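Local coordinates for protein nicastrin (Dictyostelium purpureum, PDB 4R12) that probably serves as an essential subunit of the gamma-secretase complex, the intramembrane endoprotease that cleaves Notch receptors and other membrane proteins, with a putative role in recruiting substrates, at residues N182-T185 / C186-G190; Y405-N409 / P410-Y414; I430-I433 / L434-I438; P477-E480 / V481-Y485; L509-I512 / T513-N516. All blocks are in the same frame, centred on the assembly; numbering follows the deposited sequence.

Interaction 1: residues N182-T185 / C186-G190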
# COMPACT_ATOMS: atom_id res chain seq x y z
N ASN A 182 -8.14 -7.64 21.54
CA ASN A 182 -8.71 -6.53 20.79
C ASN A 182 -7.88 -5.26 21.00
O ASN A 182 -6.95 -5.24 21.81
CB ASN A 182 -10.19 -6.30 21.16
CG ASN A 182 -10.39 -6.03 22.65
OD1 ASN A 182 -9.62 -5.32 23.28
ND2 ASN A 182 -11.45 -6.60 23.21
N SER A 183 -8.22 -4.20 20.27
CA SER A 183 -7.39 -2.99 20.29
C SER A 183 -7.41 -2.29 21.64
O SER A 183 -6.38 -1.81 22.10
CB SER A 183 -7.84 -2.02 19.20
OG SER A 183 -7.56 -2.56 17.92
N GLU A 184 -8.58 -2.23 22.29
CA GLU A 184 -8.66 -1.60 23.60
C GLU A 184 -7.65 -2.25 24.55
O GLU A 184 -6.91 -1.56 25.24
CB GLU A 184 -10.09 -1.71 24.16
CG GLU A 184 -10.19 -1.46 25.65
CD GLU A 184 -10.31 -2.74 26.45
OE1 GLU A 184 -11.36 -3.42 26.37
OE2 GLU A 184 -9.34 -3.07 27.16
N THR A 185 -7.62 -3.57 24.53
CA THR A 185 -6.75 -4.35 25.41
C THR A 185 -5.26 -4.19 25.12
O THR A 185 -4.48 -3.93 26.03
CB THR A 185 -7.11 -5.84 25.34
OG1 THR A 185 -8.50 -6.01 25.66
CG2 THR A 185 -6.26 -6.65 26.31
N CYS A 186 -4.86 -4.36 23.86
CA CYS A 186 -3.44 -4.29 23.55
C CYS A 186 -2.94 -2.85 23.67
O CYS A 186 -1.80 -2.63 24.08
CB CYS A 186 -3.13 -4.89 22.17
SG CYS A 186 -3.73 -3.95 20.75
N LEU A 187 -3.77 -1.86 23.34
CA LEU A 187 -3.33 -0.47 23.51
C LEU A 187 -3.08 -0.13 24.98
O LEU A 187 -2.07 0.48 25.31
CB LEU A 187 -4.33 0.51 22.91
CG LEU A 187 -4.34 0.71 21.39
CD1 LEU A 187 -5.39 1.75 21.03
CD2 LEU A 187 -2.97 1.14 20.83
N ARG A 188 -4.01 -0.53 25.85
CA ARG A 188 -3.87 -0.28 27.29
C ARG A 188 -2.56 -0.84 27.84
O ARG A 188 -1.91 -0.21 28.68
CB ARG A 188 -5.07 -0.90 28.05
CG ARG A 188 -5.03 -0.69 29.56
CD ARG A 188 -6.26 -1.25 30.26
NE ARG A 188 -6.43 -2.68 30.04
CZ ARG A 188 -7.50 -3.23 29.48
NH1 ARG A 188 -8.50 -2.45 29.07
NH2 ARG A 188 -7.59 -4.54 29.31
N ARG A 189 -2.15 -2.01 27.34
CA ARG A 189 -0.93 -2.65 27.84
C ARG A 189 0.33 -2.21 27.10
O ARG A 189 1.44 -2.58 27.48
CB ARG A 189 -1.07 -4.17 27.74
CG ARG A 189 -2.25 -4.70 28.53
CD ARG A 189 -2.29 -6.22 28.55
NE ARG A 189 -3.55 -6.70 29.11
CZ ARG A 189 -3.73 -7.92 29.60
NH1 ARG A 189 -2.72 -8.79 29.60
NH2 ARG A 189 -4.91 -8.27 30.10
N GLY A 190 0.15 -1.43 26.04
CA GLY A 190 1.28 -0.97 25.26
C GLY A 190 1.89 -2.07 24.41
O GLY A 190 3.09 -2.07 24.14

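Interaction 2: residues Y405-N409 / P410-Y414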
# COMPACT_ATOMS: atom_id res chain seq x y z
N TYR A 405 -17.05 -3.09 -13.46
CA TYR A 405 -17.55 -3.50 -12.15
C TYR A 405 -16.50 -4.37 -11.43
O TYR A 405 -15.58 -3.83 -10.80
CB TYR A 405 -18.90 -4.24 -12.31
CG TYR A 405 -19.55 -4.69 -11.02
CD1 TYR A 405 -19.13 -4.21 -9.78
CD2 TYR A 405 -20.60 -5.62 -11.03
CE1 TYR A 405 -19.72 -4.64 -8.60
CE2 TYR A 405 -21.20 -6.05 -9.85
CZ TYR A 405 -20.75 -5.56 -8.64
OH TYR A 405 -21.33 -5.98 -7.46
N LYS A 406 -16.64 -5.69 -11.50
CA LYS A 406 -15.70 -6.64 -10.87
C LYS A 406 -14.23 -6.29 -11.18
O LYS A 406 -13.86 -6.04 -12.33
CB LYS A 406 -16.01 -8.07 -11.35
CG LYS A 406 -14.96 -9.12 -11.06
CD LYS A 406 -15.39 -10.52 -11.57
CE LYS A 406 -14.40 -11.61 -11.11
NZ LYS A 406 -15.02 -12.95 -10.98
N TYR A 407 -13.40 -6.24 -10.13
CA TYR A 407 -11.97 -5.96 -10.29
C TYR A 407 -11.33 -6.77 -11.40
O TYR A 407 -11.59 -7.97 -11.53
CB TYR A 407 -11.22 -6.26 -8.97
CG TYR A 407 -11.32 -5.22 -7.87
CD1 TYR A 407 -11.89 -3.97 -8.09
CD2 TYR A 407 -10.81 -5.49 -6.60
CE1 TYR A 407 -11.96 -3.02 -7.06
CE2 TYR A 407 -10.87 -4.56 -5.58
CZ TYR A 407 -11.45 -3.33 -5.81
OH TYR A 407 -11.51 -2.40 -4.78
N SER A 408 -10.48 -6.14 -12.21
CA SER A 408 -9.66 -6.90 -13.15
C SER A 408 -8.50 -7.61 -12.42
O SER A 408 -8.08 -8.69 -12.82
CB SER A 408 -9.13 -5.96 -14.25
OG SER A 408 -10.23 -5.42 -14.98
N ASN A 409 -7.99 -6.99 -11.37
CA ASN A 409 -7.00 -7.61 -10.48
C ASN A 409 -7.48 -8.96 -9.93
O ASN A 409 -8.38 -9.00 -9.10
CB ASN A 409 -6.69 -6.66 -9.32
CG ASN A 409 -5.44 -7.06 -8.52
OD1 ASN A 409 -4.89 -8.15 -8.71
ND2 ASN A 409 -5.01 -6.19 -7.61
N PRO A 410 -6.86 -10.07 -10.38
CA PRO A 410 -7.27 -11.39 -9.90
C PRO A 410 -6.59 -11.80 -8.59
O PRO A 410 -6.90 -12.86 -8.04
CB PRO A 410 -6.86 -12.31 -11.04
CG PRO A 410 -5.64 -11.65 -11.61
CD PRO A 410 -5.85 -10.16 -11.45
N TYR A 411 -5.69 -10.96 -8.09
CA TYR A 411 -4.96 -11.27 -6.87
C TYR A 411 -4.97 -10.09 -5.91
O TYR A 411 -3.93 -9.74 -5.33
CB TYR A 411 -3.51 -11.68 -7.21
CG TYR A 411 -3.46 -12.98 -7.96
CD1 TYR A 411 -3.84 -14.16 -7.34
CD2 TYR A 411 -3.07 -13.03 -9.28
CE1 TYR A 411 -3.82 -15.38 -8.02
CE2 TYR A 411 -3.04 -14.24 -9.98
CZ TYR A 411 -3.42 -15.40 -9.35
OH TYR A 411 -3.40 -16.60 -10.04
N TYR A 412 -6.14 -9.49 -5.71
CA TYR A 412 -6.21 -8.31 -4.87
C TYR A 412 -5.81 -8.60 -3.41
O TYR A 412 -6.37 -9.49 -2.78
CB TYR A 412 -7.62 -7.70 -4.91
CG TYR A 412 -7.69 -6.41 -4.14
CD1 TYR A 412 -7.98 -6.40 -2.78
CD2 TYR A 412 -7.45 -5.20 -4.77
CE1 TYR A 412 -8.03 -5.22 -2.07
CE2 TYR A 412 -7.49 -4.00 -4.07
CZ TYR A 412 -7.79 -4.02 -2.72
OH TYR A 412 -7.83 -2.85 -2.01
N GLY A 413 -4.86 -7.83 -2.89
CA GLY A 413 -4.45 -7.97 -1.50
C GLY A 413 -3.68 -9.25 -1.25
O GLY A 413 -3.81 -9.89 -0.20
N TYR A 414 -2.85 -9.63 -2.20
CA TYR A 414 -2.20 -10.93 -2.16
C TYR A 414 -0.82 -10.89 -2.83
O TYR A 414 -0.61 -10.11 -3.76
CB TYR A 414 -3.10 -11.98 -2.83
CG TYR A 414 -2.54 -13.37 -2.82
CD1 TYR A 414 -2.32 -14.05 -1.62
CD2 TYR A 414 -2.23 -14.02 -4.01
CE1 TYR A 414 -1.78 -15.34 -1.61
CE2 TYR A 414 -1.71 -15.31 -4.02
CZ TYR A 414 -1.48 -15.96 -2.81
OH TYR A 414 -0.95 -17.23 -2.83
O HOH W 1 -9.74 -1.43 -2.77
O HOH W 2 -8.94 -10.21 -6.74

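Interaction 3: residues I430-I433 / L434-I438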
# COMPACT_ATOMS: atom_id res chain seq x y z
N ILE A 430 0.14 5.09 -20.75
CA ILE A 430 -0.59 5.68 -19.64
C ILE A 430 0.15 6.91 -19.09
O ILE A 430 -0.49 7.95 -18.82
CB ILE A 430 -0.84 4.61 -18.53
CG1 ILE A 430 -1.80 3.54 -19.08
CG2 ILE A 430 -1.42 5.25 -17.27
CD1 ILE A 430 -1.99 2.31 -18.16
N VAL A 431 1.48 6.83 -18.94
CA VAL A 431 2.23 7.99 -18.48
C VAL A 431 2.10 9.16 -19.47
O VAL A 431 1.86 10.31 -19.07
CB VAL A 431 3.72 7.67 -18.26
CG1 VAL A 431 4.50 8.93 -17.87
CG2 VAL A 431 3.87 6.60 -17.18
N TYR A 432 2.24 8.86 -20.75
CA TYR A 432 2.09 9.91 -21.77
C TYR A 432 0.71 10.54 -21.74
O TYR A 432 0.57 11.78 -21.73
CB TYR A 432 2.37 9.36 -23.17
CG TYR A 432 2.12 10.44 -24.21
CD1 TYR A 432 3.02 11.49 -24.36
CD2 TYR A 432 0.97 10.44 -25.00
CE1 TYR A 432 2.81 12.50 -25.29
CE2 TYR A 432 0.74 11.46 -25.93
CZ TYR A 432 1.67 12.49 -26.07
OH TYR A 432 1.48 13.51 -26.97
N ILE A 433 -0.32 9.70 -21.73
CA ILE A 433 -1.68 10.21 -21.77
C ILE A 433 -1.98 11.03 -20.51
O ILE A 433 -2.51 12.13 -20.60
CB ILE A 433 -2.70 9.06 -21.94
CG1 ILE A 433 -2.52 8.43 -23.32
CG2 ILE A 433 -4.13 9.56 -21.76
CD1 ILE A 433 -3.15 7.05 -23.46
N LEU A 434 -1.61 10.51 -19.33
CA LEU A 434 -1.92 11.25 -18.10
C LEU A 434 -1.11 12.55 -17.99
O LEU A 434 -1.63 13.56 -17.51
CB LEU A 434 -1.68 10.37 -16.86
CG LEU A 434 -2.70 9.23 -16.68
CD1 LEU A 434 -2.30 8.33 -15.52
CD2 LEU A 434 -4.16 9.76 -16.49
N SER A 435 0.15 12.52 -18.42
CA SER A 435 0.98 13.72 -18.40
C SER A 435 0.40 14.82 -19.28
O SER A 435 0.28 15.97 -18.87
CB SER A 435 2.41 13.42 -18.87
OG SER A 435 3.00 12.41 -18.06
N THR A 436 0.01 14.44 -20.49
CA THR A 436 -0.55 15.38 -21.46
C THR A 436 -1.91 15.91 -20.97
O THR A 436 -2.22 17.10 -21.09
CB THR A 436 -0.70 14.70 -22.83
OG1 THR A 436 0.60 14.27 -23.28
CG2 THR A 436 -1.31 15.66 -23.87
N PHE A 437 -2.70 15.01 -20.38
CA PHE A 437 -4.01 15.36 -19.85
C PHE A 437 -3.88 16.39 -18.73
O PHE A 437 -4.57 17.41 -18.75
CB PHE A 437 -4.72 14.09 -19.36
CG PHE A 437 -5.89 14.34 -18.45
CD1 PHE A 437 -7.05 14.94 -18.93
CD2 PHE A 437 -5.86 13.92 -17.13
CE1 PHE A 437 -8.14 15.16 -18.09
CE2 PHE A 437 -6.95 14.13 -16.28
CZ PHE A 437 -8.09 14.75 -16.76
N ILE A 438 -3.01 16.12 -17.76
CA ILE A 438 -2.80 17.04 -16.66
C ILE A 438 -2.31 18.40 -17.16
O ILE A 438 -2.79 19.44 -16.71
CB ILE A 438 -1.81 16.45 -15.63
CG1 ILE A 438 -2.50 15.31 -14.87
CG2 ILE A 438 -1.29 17.53 -14.67
CD1 ILE A 438 -1.55 14.37 -14.16
O HOH W 3 1.91 15.87 -25.30

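Interaction 4: residues P477-E480 / V481-Y485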
# COMPACT_ATOMS: atom_id res chain seq x y z
N PRO A 477 17.60 -1.02 2.10
CA PRO A 477 16.44 -1.75 2.63
C PRO A 477 16.76 -3.19 3.09
O PRO A 477 17.47 -3.90 2.40
CB PRO A 477 15.47 -1.77 1.42
CG PRO A 477 16.34 -1.62 0.22
CD PRO A 477 17.48 -0.72 0.67
N LEU A 478 16.23 -3.59 4.24
CA LEU A 478 16.41 -4.96 4.74
C LEU A 478 15.74 -6.00 3.84
O LEU A 478 16.23 -7.11 3.67
CB LEU A 478 15.86 -5.07 6.16
CG LEU A 478 16.55 -4.14 7.18
CD1 LEU A 478 15.85 -4.18 8.54
CD2 LEU A 478 18.03 -4.49 7.32
N ASN A 479 14.61 -5.62 3.26
CA ASN A 479 13.83 -6.49 2.40
C ASN A 479 13.80 -5.90 0.98
O ASN A 479 13.29 -4.80 0.76
CB ASN A 479 12.41 -6.66 2.98
CG ASN A 479 11.50 -7.53 2.11
OD1 ASN A 479 11.95 -8.17 1.17
ND2 ASN A 479 10.20 -7.55 2.43
N GLU A 480 14.34 -6.63 0.00
CA GLU A 480 14.39 -6.11 -1.36
C GLU A 480 13.11 -6.39 -2.11
O GLU A 480 12.93 -5.91 -3.22
CB GLU A 480 15.58 -6.69 -2.13
CG GLU A 480 16.93 -6.37 -1.48
CD GLU A 480 18.11 -6.81 -2.34
OE1 GLU A 480 18.00 -7.83 -3.04
OE2 GLU A 480 19.15 -6.11 -2.31
N VAL A 481 12.20 -7.16 -1.53
CA VAL A 481 10.87 -7.27 -2.13
C VAL A 481 10.14 -5.97 -1.86
O VAL A 481 10.01 -5.58 -0.70
CB VAL A 481 10.04 -8.44 -1.56
CG1 VAL A 481 8.63 -8.45 -2.18
CG2 VAL A 481 10.75 -9.76 -1.80
N PRO A 482 9.68 -5.28 -2.91
CA PRO A 482 8.92 -4.06 -2.62
C PRO A 482 7.69 -4.42 -1.79
O PRO A 482 6.98 -5.36 -2.16
CB PRO A 482 8.49 -3.55 -4.01
CG PRO A 482 9.32 -4.33 -5.01
CD PRO A 482 9.70 -5.62 -4.34
N ASN A 483 7.46 -3.73 -0.68
CA ASN A 483 6.25 -3.98 0.09
C ASN A 483 5.71 -2.67 0.66
O ASN A 483 6.43 -1.95 1.32
CB ASN A 483 6.50 -5.01 1.20
CG ASN A 483 7.59 -4.60 2.18
OD1 ASN A 483 7.31 -4.33 3.36
ND2 ASN A 483 8.84 -4.59 1.72
N PHE A 484 4.45 -2.38 0.37
CA PHE A 484 3.89 -1.06 0.66
C PHE A 484 2.79 -1.09 1.73
O PHE A 484 2.02 -0.14 1.87
CB PHE A 484 3.35 -0.42 -0.64
CG PHE A 484 4.44 -0.19 -1.66
CD1 PHE A 484 5.20 0.97 -1.61
CD2 PHE A 484 4.71 -1.13 -2.64
CE1 PHE A 484 6.22 1.20 -2.54
CE2 PHE A 484 5.73 -0.90 -3.57
CZ PHE A 484 6.48 0.27 -3.51
N TYR A 485 2.74 -2.17 2.50
CA TYR A 485 1.87 -2.16 3.68
C TYR A 485 2.32 -1.00 4.57
O TYR A 485 3.51 -0.79 4.76
CB TYR A 485 1.96 -3.50 4.42
CG TYR A 485 1.41 -3.44 5.83
CD1 TYR A 485 0.10 -3.08 6.08
CD2 TYR A 485 2.22 -3.80 6.92
CE1 TYR A 485 -0.41 -3.05 7.38
CE2 TYR A 485 1.72 -3.77 8.22
CZ TYR A 485 0.41 -3.39 8.44
OH TYR A 485 -0.09 -3.35 9.71
O HOH W 4 11.44 -3.08 1.78
O HOH W 5 9.26 -5.79 4.81

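Interaction 5: residues L509-I512 / T513-N516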
# COMPACT_ATOMS: atom_id res chain seq x y z
N LEU A 509 10.16 11.92 -4.67
CA LEU A 509 9.19 12.94 -5.07
C LEU A 509 9.73 14.34 -4.79
O LEU A 509 9.61 15.24 -5.61
CB LEU A 509 7.85 12.75 -4.34
CG LEU A 509 6.71 13.73 -4.63
CD1 LEU A 509 6.38 13.74 -6.12
CD2 LEU A 509 5.46 13.38 -3.84
N TYR A 510 10.30 14.51 -3.60
CA TYR A 510 10.92 15.78 -3.20
C TYR A 510 11.97 16.20 -4.24
O TYR A 510 11.99 17.34 -4.70
CB TYR A 510 11.55 15.64 -1.81
CG TYR A 510 12.03 16.95 -1.19
CD1 TYR A 510 13.24 17.53 -1.58
CD2 TYR A 510 11.27 17.59 -0.21
CE1 TYR A 510 13.67 18.73 -1.01
CE2 TYR A 510 11.70 18.79 0.36
CZ TYR A 510 12.90 19.35 -0.05
OH TYR A 510 13.32 20.54 0.51
N SER A 511 12.83 15.26 -4.62
CA SER A 511 13.90 15.55 -5.56
C SER A 511 13.38 15.89 -6.97
O SER A 511 13.85 16.85 -7.58
CB SER A 511 14.86 14.35 -5.64
OG SER A 511 15.86 14.60 -6.61
N ILE A 512 12.41 15.12 -7.47
CA ILE A 512 11.95 15.32 -8.85
C ILE A 512 11.29 16.69 -9.01
O ILE A 512 11.35 17.31 -10.07
CB ILE A 512 10.95 14.23 -9.27
CG1 ILE A 512 11.67 12.91 -9.47
CG2 ILE A 512 10.25 14.61 -10.56
CD1 ILE A 512 10.62 11.78 -9.60
N THR A 513 10.66 17.15 -7.94
CA THR A 513 9.90 18.39 -8.00
C THR A 513 10.68 19.60 -7.47
O THR A 513 10.12 20.67 -7.29
CB THR A 513 8.59 18.25 -7.20
OG1 THR A 513 8.90 17.87 -5.86
CG2 THR A 513 7.69 17.16 -7.82
N GLN A 514 11.98 19.43 -7.23
CA GLN A 514 12.79 20.52 -6.67
C GLN A 514 12.76 21.78 -7.56
O GLN A 514 12.65 21.68 -8.78
CB GLN A 514 14.24 20.06 -6.47
CG GLN A 514 15.01 19.85 -7.76
CD GLN A 514 16.40 19.28 -7.53
OE1 GLN A 514 17.39 20.02 -7.49
NE2 GLN A 514 16.48 17.97 -7.37
N TYR A 515 12.86 22.95 -6.93
CA TYR A 515 13.03 24.19 -7.69
C TYR A 515 14.40 24.84 -7.44
O TYR A 515 14.79 25.76 -8.16
CB TYR A 515 11.90 25.19 -7.37
CG TYR A 515 11.67 25.47 -5.90
CD1 TYR A 515 12.37 26.49 -5.26
CD2 TYR A 515 10.74 24.76 -5.17
CE1 TYR A 515 12.16 26.76 -3.92
CE2 TYR A 515 10.52 25.02 -3.83
CZ TYR A 515 11.23 26.03 -3.22
OH TYR A 515 11.03 26.31 -1.90
N ASN A 516 15.14 24.36 -6.45
CA ASN A 516 16.48 24.91 -6.20
C ASN A 516 17.37 23.87 -5.51
O ASN A 516 16.89 22.96 -4.82
CB ASN A 516 16.39 26.18 -5.34
CG ASN A 516 17.70 27.00 -5.34
OD1 ASN A 516 18.45 27.00 -6.32
ND2 ASN A 516 17.96 27.69 -4.24
O HOH W 6 11.74 19.98 -10.62

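Interaction 1: residues N182-T185 / C186-G190
Leu187 N reaches back to Ser183 O at 2.9 Å, the shortest of four backbone bonds that join residues 182-185 to residues 186-190; Cys186 N to Asn182 O, Arg188 N to Glu184 O and Arg189 N to Thr185 O complete the ladder. The side chain of Asn182 works alongside it. With CG set between the backbone N and the carbonyl carbon (chi1 58°), its OD1 reaches forward to the first turn and is gripped twice: Thr185 N donates at 2.9 Å almost in line with the amide C=O, and Thr185 OG1 donates to the same OD1 at 2.7 Å from above the carbonyl plane. Two donors on one oxygen should hold the amide against rotation. Asn182 is thus the N-cap of helix 183-189, satisfying an early N-H that has no helical carbonyl before it, while at the other end Gly190, with positive phi (73°), closes the helix in a Schellman motif, its N bonded to Leu187 O at 3.0 Å. On the outer face Glu184 and Arg188 run side by side as an i to i+4 salt bridge, carboxylate and guanidinium planes 36° apart, although the modelled approach is too close for its length to be trusted. Thr185 CA lies over one face of the Arg188 guanidinium, and Thr185 CG2 runs beside the extended Arg189 chain, 3.9 Å from its NE. On the buried side Cys186 SG, 3.6 Å from Asn182 O, forms the disulfide with Cys192; Ser183 OG bonds to Thr573, and Leu187 packs against Trp562 and Ile564.

Interaction 2: residues Y405-N409 / P410-Y414
At Asn409 and Pro410 the chain bends so that Asn409 OD1 meets Tyr411 N, and it then passes through a type II beta turn from Tyr411 to Tyr414, with Gly413 at positive phi. Asn409 CG points away from its own backbone N (chi1 -167°), which carries OD1 forward to Tyr411 N; the bond is 3.0 Å long, the donor standing 44° out of the amide plane. The other end of the same amide lies against Tyr412, Asn409 ND2 being 3.9 Å from Tyr412 CD2. Tyr407 comes in over one face of the Tyr412 ring: its CE2 sits 3.6 Å from Tyr412 CD2, toward the rim, and the two rings meet obliquely, their planes 39° apart. One water joins the two hydroxyls, 2.8 Å from Tyr407 OH and 2.5 Å from Tyr412 OH. A second lies 2.7 Å from Asn409 O, to which it probably donates, and accepts from Tyr412 N. Further out, Asn409 OD1 also takes a bond from Asn421, and its ND2 donates to Gln327 and Asp417. An alanine at Asn409 would remove the amide, and Tyr411 N and Asn421 would probably be left without their acceptor and Gln327 and Asp417 without their shared donor, letting the bend shift. The OD1 bond two residues ahead defines an Asx turn, here in a large-lobe loop that meets Tyr104 and Ser107 of the small lobe, consistent with the small-lobe lid that covers the large lobe in nicastrins.

Interaction 3: residues I430-I433 / L434-I438
The ring of Tyr432 is overlapped by Thr436 OG1, which stands over one face, toward the rim, 3.5 Å from both CE1 and CZ. That hydroxyl is engaged on several sides. With OG1 beside its own backbone N (chi1 -60°), Thr436 hands its proton back along the helix to Tyr432 O at 2.9 Å, while Thr436 N bonds to the same oxygen at 3.0 Å from the opposite face of the carbonyl plane. A water donates to Thr436 OG1 and also lies 2.9 Å from Tyr432 OH, tying the end of the ring to the threonine one turn on. Ser435 repeats the scheme: its OG donates to Val431 O at 2.6 Å from above the carbonyl plane, and its N meets that oxygen from the other face. Each of these carbonyls therefore carries two donors, and the hydroxyl of Ser435, a buried residue, is satisfied within its own helix. Elsewhere on the helix Ile430 and Leu434 run next to each other in the same direction, with CG2 of Ile430 3.7 Å from CD1 of Leu434; both also touch Thr243 of helix 234-252. Phe437 turns instead to Val354, Ile357 and Leu358 of helix 352-362, Ile433 packs on Ile370 and Phe372 of strand 370-374, and Tyr365 meets Tyr432 edge-to-face. Serine and threonine hydroxyls bonded to the carbonyl four residues back are a classic helix feature, used here in helix 427-441, wedged between other helices and a strand of the alpha/beta large lobe, whose fold is related to zinc exopeptidases.

Interaction 4: residues P477-E480 / V481-Y485
Val481 N donates to Asn479 OD1 at 2.9 Å, closing an Asx turn in which the N-H arrives 55° above the amide plane and not on a lone pair. CG of Asn479 is swung away from its own backbone N (chi1 178°), which carries OD1 forward over the next peptides and also sets it 3.3 Å from Val481 CB. Two residues on, Asn483 bends back: its ND2 donates to Val481 O at 2.9 Å, with the acceptor close to the plane of the asparagine amide, a bond that should fix the rotation of the carboxamide. The two asparagine amides, planes 23° apart, bring Asn479 ND2 and Asn483 ND2 to 3.3 Å; both are donors and make no bond to each other. Waters mediate instead. One accepts from Asn479 ND2 and donates to Asn483 OD1 at 2.8 Å, and a second, 2.7 Å from Asn479 O and probably donating to it, takes a weak bond from Asn483 ND2. In the next shell Asn479 ND2 also donates to Asp229 O, anchoring the amide from outside the loop. A leucine in place of Asn479 would probably leave Val481 N and Asp229 O without their partners and break the water link from its amide to Asn483 OD1, allowing the loop to slacken. Beyond this, Asn483 N bonds to Glu501 of helix 500-512, Phe484 meets Phe462 of helix 452-463 edge-to-face, Tyr485 OH reaches Glu574 of strand 572-575, and Val481 and Tyr485 lie against Tyr22 and Ile27, so the loop is threaded between two helices and the strand 21-29.

Interaction 5: residues L509-I512 / T513-N516
Thr513 turns its side chain back onto the last helical turn, placing OG1 against Leu509 O and CG2 beside the Leu509 side chain, which it crosses obliquely with CG2 4.0 Å from Leu509 CD1. Its OG1, placed between the backbone N and the carbonyl carbon (chi1 57°), donates to Leu509 O at 2.7 Å, and Thr513 N bonds to the same oxygen at 3.2 Å from the other face of the carbonyl. Gln514 straddles Ser511 O in a like manner: NE2 donates at 2.9 Å with the acceptor exactly in the glutamine amide plane, whereas Gln514 N approaches Ser511 O from 68° above the carbonyl plane. These bonds finish helix 500-512, whose closing carbonyls take side-chain as well as backbone donors; Thr513 is the first residue to leave helical geometry, and strand 516-522 follows. A water donates to both Ile512 O and Gln514 O, bridging the exit. Ser202, Ser541 and Thr543 also bond to Thr513 OG1, while Tyr510 OH bonds to Val539 O, and Leu509 and Ile512 pack on Ile248 of helix 234-252. Just beyond, Tyr515 and Asn516 both face Ser540 in a classic beta bulge.

The five contacts follow one another in series along the chain, and none touches another. Interactions 2 and 3 both belong to the large lobe, their centres 24 Å apart. Helix 234-252 is a common neighbour: it meets the side chains of interactions 2, 3 and 5. Helix 500-512 joins interaction 4, near its start, to interaction 5, at its end, with centres 24 Å apart. Interactions 1 and 4 both reach strands 21-29 and 572-575, although their nearest atoms are about 11 Å apart. Interactions 1 and 3 lie on opposite sides of the chain's centre, 46 Å between centres. Of the five, interaction 5 approaches the calcium ion, about 7 Å from the Tyr510 side chain.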